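Side-chain contacts in transcriptional regulator (Saccharomonospora viridis, PDB 4KWA), which binds choline in its C-terminal domain and, as a TetR-family regulator, probably binds operator DNA to repress transcription: residues I51-L56 with R116-D121; A69-I74 with V85-P90. All coordinates share one frame; numbering follows the deposited sequence.

Contact 1. Residues I51-L56 with R116-D121; sequences ILLEAL and RDLYND
Leu53 and Leu118 mark the nearest approach of two helical segments, 51-56 and 116-121, with 8.1 Å between their CA atoms. Both segments are helical throughout, and their backbone bonds, such as Leu56 N to Leu52 O, stay within each helix; the contact rests on Leu118 against the side chains of Leu53 and Leu56, one helical turn apart, and the Leu53 carbonyl oxygen. A chi1 of -176° swings CG of Leu118 out toward helix 48-71, where its two methyls spread over Leu53 and Leu56, CD1 lying near both. Leu118 CD1 meets Leu53 CD1 at 3.9 Å, the two side chains angled across one another, and also lies 3.8 Å from Leu53 O. The other branch, Leu118 CD2, rests 4.0 Å from Leu56 CB, at the root of that side chain. The packing is mainly between apolar side chains and modest in extent, 133 Å² in all. Leu53 and Leu56 also pack on Ile115, so helix 113-139 meets helix 48-71 over successive turns. Beyond this layer Leu56 reaches Trp14 of helix 2-20 and Val101 and Val105 of helix 94-109, joining the predicted DNA-binding region to the C-terminal helices, while Asn120 hydrogen-bonds Thr168 O of the second subunit.

Contact 2. Residues A69-I74 with V85-P90; sequences AELHTI and VELQLP
Leu87 meets Leu71 and Glu70 through its two methyl groups. Leu87 CD1 approaches Leu71 CD1 to 4.2 Å, where the two side chains run at a slant to each other and only their ends touch. Both Leu87 methyls lie against the aliphatic part of Glu70, with Leu87 CD1 4.3 Å from Glu70 CB and Leu87 CD2 4.3 Å from Glu70 CG, so the glutamate contributes its CB and CG methylenes rather than its carboxylate. That polar end is engaged elsewhere, Glu70 OE2 forming a salt bridge with Arg83 of helix 77-86. Leu87 extends CG opposite its own carbonyl carbon (chi1 -74°), and the nearly straight chi2 of 175° carries CD1 outward to the other segment. Tight turns shape the backbone on each side: a type I turn from Leu71 to Ile74, closed by Ile74 N to Leu71 O at 3.0 Å, and another from Glu86 to Leu89, closed by Leu89 N to Glu86 O at 3.1 Å. In the second turn Leu87 is followed directly by Gln88, which touches the bound choline and whose backbone O accepts a hydrogen bond from Trp99, another residue of that pocket. Leu71 also packs on Arg80 and Leu84 of helix 77-86, while at the end of the second turn Leu89 packs on Met178 and Arg179 of helix 175-190, and Pro90 on helices 94-109 and 148-168.

From the N terminus, the chain passes through helix 2-20 and the predicted helix-turn-helix before entering helix 48-71, which supplies the first segment of both contacts. Contact 1 uses its early turns and contact 2 its C-terminal end. The chain then turns into helix 77-86, and contact 2 closes a short loop with ten residues between its segments. Helix 94-109 follows, and contact 1 closes the larger loop on helix 113-139, with contact 2 nested inside it. Their centres lie 22 Å apart, on opposite sides of the chain's centre. Helix 48-71 runs from beside the predicted DNA-binding region toward the segment carrying Gln88, and the Leu118 and Leu87 side chains each lie about 8 Å from choline.

Contact 1. Residues I51-L56 with R116-D121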
loop_
_atom_site.group_PDB
_atom_site.type_symbol
_atom_site.label_atom_id
_atom_site.label_comp_id
_atom_site.label_asym_id
_atom_site.label_seq_id
_atom_site.Cartn_x
_atom_site.Cartn_y
_atom_site.Cartn_z
ATOM N N ILE A 51 3.828 21.814 -3.431
ATOM C CA ILE A 51 5.181 21.213 -3.557
ATOM C C ILE A 51 5.035 19.672 -3.790
ATOM O O ILE A 51 5.703 19.112 -4.669
ATOM C CB ILE A 51 6.072 21.473 -2.335
ATOM C CG1 ILE A 51 6.193 22.975 -2.128
ATOM C CG2 ILE A 51 7.467 20.804 -2.550
ATOM C CD1 ILE A 51 7.042 23.330 -0.936
ATOM N N LEU A 52 4.137 19.009 -3.060
ATOM C CA LEU A 52 3.945 17.557 -3.218
ATOM C C LEU A 52 3.424 17.247 -4.645
ATOM O O LEU A 52 3.996 16.402 -5.357
ATOM C CB LEU A 52 2.958 17.002 -2.205
ATOM C CG LEU A 52 2.587 15.504 -2.190
ATOM C CD1 LEU A 52 3.827 14.661 -2.128
ATOM C CD2 LEU A 52 1.640 15.118 -1.095
ATOM N N LEU A 53 2.412 18.012 -5.074
ATOM C CA LEU A 53 1.825 17.724 -6.374
ATOM C C LEU A 53 2.893 17.888 -7.483
ATOM O O LEU A 53 3.009 17.040 -8.396
ATOM C CB LEU A 53 0.620 18.645 -6.604
ATOM C CG LEU A 53 -0.051 18.542 -7.943
ATOM C CD1 LEU A 53 -0.797 17.242 -7.952
ATOM C CD2 LEU A 53 -0.963 19.779 -8.091
ATOM N N GLU A 54 3.643 18.978 -7.437
ATOM C CA GLU A 54 4.596 19.242 -8.542
ATOM C C GLU A 54 5.818 18.339 -8.497
ATOM O O GLU A 54 6.429 17.949 -9.557
ATOM C CB GLU A 54 4.971 20.726 -8.548
ATOM C CG GLU A 54 3.784 21.670 -8.832
ATOM C CD GLU A 54 3.090 21.393 -10.185
ATOM O OE1 GLU A 54 3.789 20.881 -11.100
ATOM O OE2 GLU A 54 1.867 21.699 -10.352
ATOM N N ALA A 55 6.143 17.909 -7.268
ATOM C CA ALA A 55 7.260 16.955 -7.083
ATOM C C ALA A 55 6.840 15.583 -7.627
ATOM O O ALA A 55 7.640 14.887 -8.310
ATOM C CB ALA A 55 7.627 16.803 -5.566
ATOM N N LEU A 56 5.586 15.259 -7.455
ATOM C CA LEU A 56 5.084 13.948 -7.936
ATOM C C LEU A 56 5.076 14.010 -9.484
ATOM O O LEU A 56 5.455 13.053 -10.160
ATOM C CB LEU A 56 3.670 13.709 -7.485
ATOM C CG LEU A 56 3.502 13.479 -6.002
ATOM C CD1 LEU A 56 2.043 13.520 -5.616
ATOM C CD2 LEU A 56 4.071 12.136 -5.643
ATOM N N ARG A 116 -5.023 12.575 -6.263
ATOM C CA ARG A 116 -5.766 11.404 -6.673
ATOM C C ARG A 116 -5.764 11.246 -8.209
ATOM O O ARG A 116 -5.542 10.136 -8.739
ATOM C CB ARG A 116 -7.245 11.452 -6.164
ATOM C CG ARG A 116 -7.961 10.124 -6.287
ATOM C CD ARG A 116 -9.495 10.104 -6.162
ATOM N NE ARG A 116 -9.994 10.501 -4.864
ATOM C CZ ARG A 116 -10.741 11.585 -4.590
ATOM N NH1 ARG A 116 -11.187 12.416 -5.543
ATOM N NH2 ARG A 116 -11.094 11.808 -3.327
ATOM N N ASP A 117 -5.988 12.349 -8.906
ATOM C CA ASP A 117 -6.035 12.362 -10.386
ATOM C C ASP A 117 -4.657 12.102 -10.969
ATOM O O ASP A 117 -4.504 11.341 -11.907
ATOM C CB ASP A 117 -6.516 13.719 -10.929
ATOM C CG ASP A 117 -8.008 13.974 -10.681
ATOM O OD1 ASP A 117 -8.688 13.055 -10.155
ATOM O OD2 ASP A 117 -8.462 15.131 -10.988
ATOM N N LEU A 118 -3.620 12.716 -10.409
ATOM C CA LEU A 118 -2.312 12.458 -10.872
ATOM C C LEU A 118 -1.929 10.994 -10.639
ATOM O O LEU A 118 -1.386 10.360 -11.551
ATOM C CB LEU A 118 -1.336 13.420 -10.203
ATOM C CG LEU A 118 0.144 13.361 -10.657
ATOM C CD1 LEU A 118 0.841 14.653 -10.419
ATOM C CD2 LEU A 118 0.947 12.241 -9.973
ATOM N N TYR A 119 -2.178 10.463 -9.437
ATOM C CA TYR A 119 -1.846 9.076 -9.152
ATOM C C TYR A 119 -2.583 8.103 -10.127
ATOM O O TYR A 119 -1.971 7.161 -10.680
ATOM C CB TYR A 119 -2.248 8.695 -7.711
ATOM C CG TYR A 119 -2.051 7.190 -7.470
ATOM C CD1 TYR A 119 -0.792 6.681 -7.328
ATOM C CD2 TYR A 119 -3.148 6.286 -7.328
ATOM C CE1 TYR A 119 -0.585 5.312 -7.173
ATOM C CE2 TYR A 119 -2.933 4.910 -7.181
ATOM C CZ TYR A 119 -1.668 4.457 -7.043
ATOM O OH TYR A 119 -1.460 3.151 -6.823
ATOM N N ASN A 120 -3.816 8.392 -10.395
ATOM C CA ASN A 120 -4.565 7.541 -11.279
ATOM C C ASN A 120 -4.056 7.588 -12.658
ATOM O O ASN A 120 -4.064 6.530 -13.343
ATOM C CB ASN A 120 -6.024 7.852 -11.264
ATOM C CG ASN A 120 -6.731 7.211 -10.054
ATOM O OD1 ASN A 120 -6.598 6.000 -9.829
ATOM N ND2 ASN A 120 -7.580 7.964 -9.393
ATOM N N ASP A 121 -3.788 8.760 -13.159
ATOM C CA ASP A 121 -3.227 8.755 -14.522
ATOM C C ASP A 121 -1.891 8.040 -14.554
ATOM O O ASP A 121 -1.585 7.419 -15.544
ATOM C CB ASP A 121 -2.976 10.159 -15.005
ATOM C CG ASP A 121 -4.226 10.876 -15.334
ATOM O OD1 ASP A 121 -5.316 10.236 -15.362
ATOM O OD2 ASP A 121 -4.098 12.081 -15.535
#

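Contact 2. Residues A69-I74 with V85-P90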
loop_
_atom_site.group_PDB
_atom_site.type_symbol
_atom_site.label_atom_id
_atom_site.label_comp_id
_atom_site.label_asym_id
_atom_site.label_seq_id
_atom_site.Cartn_x
_atom_site.Cartn_y
_atom_site.Cartn_z
ATOM N N ALA A 69 14.198 4.158 -21.382
ATOM C CA ALA A 69 15.642 3.960 -21.542
ATOM C C ALA A 69 16.025 2.503 -21.315
ATOM O O ALA A 69 16.729 1.907 -22.110
ATOM C CB ALA A 69 16.428 4.829 -20.561
ATOM N N GLU A 70 15.438 1.914 -20.284
ATOM C CA GLU A 70 15.722 0.563 -19.921
ATOM C C GLU A 70 15.167 -0.413 -20.988
ATOM O O GLU A 70 15.874 -1.308 -21.398
ATOM C CB GLU A 70 15.149 0.246 -18.532
ATOM C CG GLU A 70 15.336 -1.198 -18.055
ATOM C CD GLU A 70 16.783 -1.604 -17.744
ATOM O OE1 GLU A 70 17.707 -0.767 -17.852
ATOM O OE2 GLU A 70 16.984 -2.780 -17.348
ATOM N N LEU A 71 13.999 -0.145 -21.546
ATOM C CA LEU A 71 13.367 -1.132 -22.446
ATOM C C LEU A 71 13.579 -0.956 -23.942
ATOM O O LEU A 71 13.150 -1.842 -24.684
ATOM C CB LEU A 71 11.862 -1.062 -22.306
ATOM C CG LEU A 71 11.209 -1.794 -21.122
ATOM C CD1 LEU A 71 11.906 -1.528 -19.818
ATOM C CD2 LEU A 71 9.738 -1.420 -21.043
ATOM N N HIS A 72 14.152 0.162 -24.394
ATOM C CA HIS A 72 14.068 0.378 -25.893
ATOM C C HIS A 72 14.844 -0.611 -26.747
ATOM O O HIS A 72 14.510 -0.833 -27.923
ATOM C CB HIS A 72 14.350 1.802 -26.323
ATOM C CG HIS A 72 15.793 2.123 -26.483
ATOM N ND1 HIS A 72 16.657 2.218 -25.411
ATOM C CD2 HIS A 72 16.503 2.464 -27.584
ATOM C CE1 HIS A 72 17.857 2.561 -25.858
ATOM N NE2 HIS A 72 17.790 2.715 -27.171
ATOM N N THR A 73 15.875 -1.216 -26.172
ATOM C CA THR A 73 16.594 -2.248 -26.972
ATOM C C THR A 73 16.059 -3.701 -26.722
ATOM O O THR A 73 16.720 -4.695 -27.118
ATOM C CB THR A 73 18.105 -2.300 -26.707
ATOM O OG1 THR A 73 18.299 -2.811 -25.388
ATOM C CG2 THR A 73 18.837 -0.965 -26.929
ATOM N N ILE A 74 14.920 -3.841 -26.026
ATOM C CA ILE A 74 14.383 -5.160 -25.714
ATOM C C ILE A 74 13.152 -5.566 -26.499
ATOM O O ILE A 74 12.065 -5.034 -26.263
ATOM C CB ILE A 74 14.021 -5.222 -24.218
ATOM C CG1 ILE A 74 15.188 -4.637 -23.412
ATOM C CG2 ILE A 74 13.750 -6.651 -23.827
ATOM C CD1 ILE A 74 16.522 -5.365 -23.537
ATOM N N VAL A 85 9.378 -5.317 -14.294
ATOM C CA VAL A 85 9.145 -5.697 -12.912
ATOM C C VAL A 85 10.352 -5.325 -12.095
ATOM O O VAL A 85 10.190 -4.737 -11.012
ATOM C CB VAL A 85 8.712 -7.187 -12.829
ATOM C CG1 VAL A 85 8.728 -7.667 -11.402
ATOM C CG2 VAL A 85 7.323 -7.379 -13.458
ATOM N N GLU A 86 11.567 -5.496 -12.658
ATOM C CA GLU A 86 12.798 -5.117 -11.986
ATOM C C GLU A 86 12.821 -3.585 -11.605
ATOM O O GLU A 86 13.343 -3.161 -10.542
ATOM C CB GLU A 86 14.024 -5.490 -12.856
ATOM C CG GLU A 86 15.362 -5.052 -12.250
ATOM C CD GLU A 86 15.796 -5.917 -11.062
ATOM O OE1 GLU A 86 15.365 -7.100 -10.952
ATOM O OE2 GLU A 86 16.630 -5.440 -10.240
ATOM N N LEU A 87 12.421 -2.764 -12.567
ATOM C CA LEU A 87 12.276 -1.305 -12.373
ATOM C C LEU A 87 11.309 -0.912 -11.237
ATOM O O LEU A 87 11.331 0.206 -10.773
ATOM C CB LEU A 87 11.703 -0.680 -13.618
ATOM C CG LEU A 87 12.622 -0.559 -14.775
ATOM C CD1 LEU A 87 11.762 -0.028 -15.905
ATOM C CD2 LEU A 87 13.729 0.395 -14.376
ATOM N N GLN A 88 10.433 -1.830 -10.808
ATOM C CA GLN A 88 9.542 -1.589 -9.733
ATOM C C GLN A 88 10.066 -1.987 -8.409
ATOM O O GLN A 88 9.355 -1.770 -7.435
ATOM C CB GLN A 88 8.185 -2.302 -9.909
ATOM C CG GLN A 88 7.521 -2.092 -11.257
ATOM C CD GLN A 88 7.704 -0.698 -11.911
ATOM O OE1 GLN A 88 8.126 -0.600 -13.108
ATOM N NE2 GLN A 88 7.346 0.364 -11.202
ATOM N N LEU A 89 11.247 -2.604 -8.319
ATOM C CA LEU A 89 11.732 -2.992 -7.008
ATOM C C LEU A 89 12.193 -1.811 -6.207
ATOM O O LEU A 89 12.773 -0.917 -6.757
ATOM C CB LEU A 89 12.879 -3.988 -7.173
ATOM C CG LEU A 89 12.467 -5.212 -7.960
ATOM C CD1 LEU A 89 13.673 -6.127 -8.081
ATOM C CD2 LEU A 89 11.276 -5.922 -7.399
ATOM N N PRO A 90 12.013 -1.822 -4.884
ATOM C CA PRO A 90 12.451 -0.679 -4.118
ATOM C C PRO A 90 13.924 -0.802 -3.795
ATOM O O PRO A 90 14.283 -0.877 -2.614
ATOM C CB PRO A 90 11.633 -0.802 -2.833
ATOM C CG PRO A 90 11.348 -2.259 -2.738
ATOM C CD PRO A 90 11.063 -2.683 -4.130
#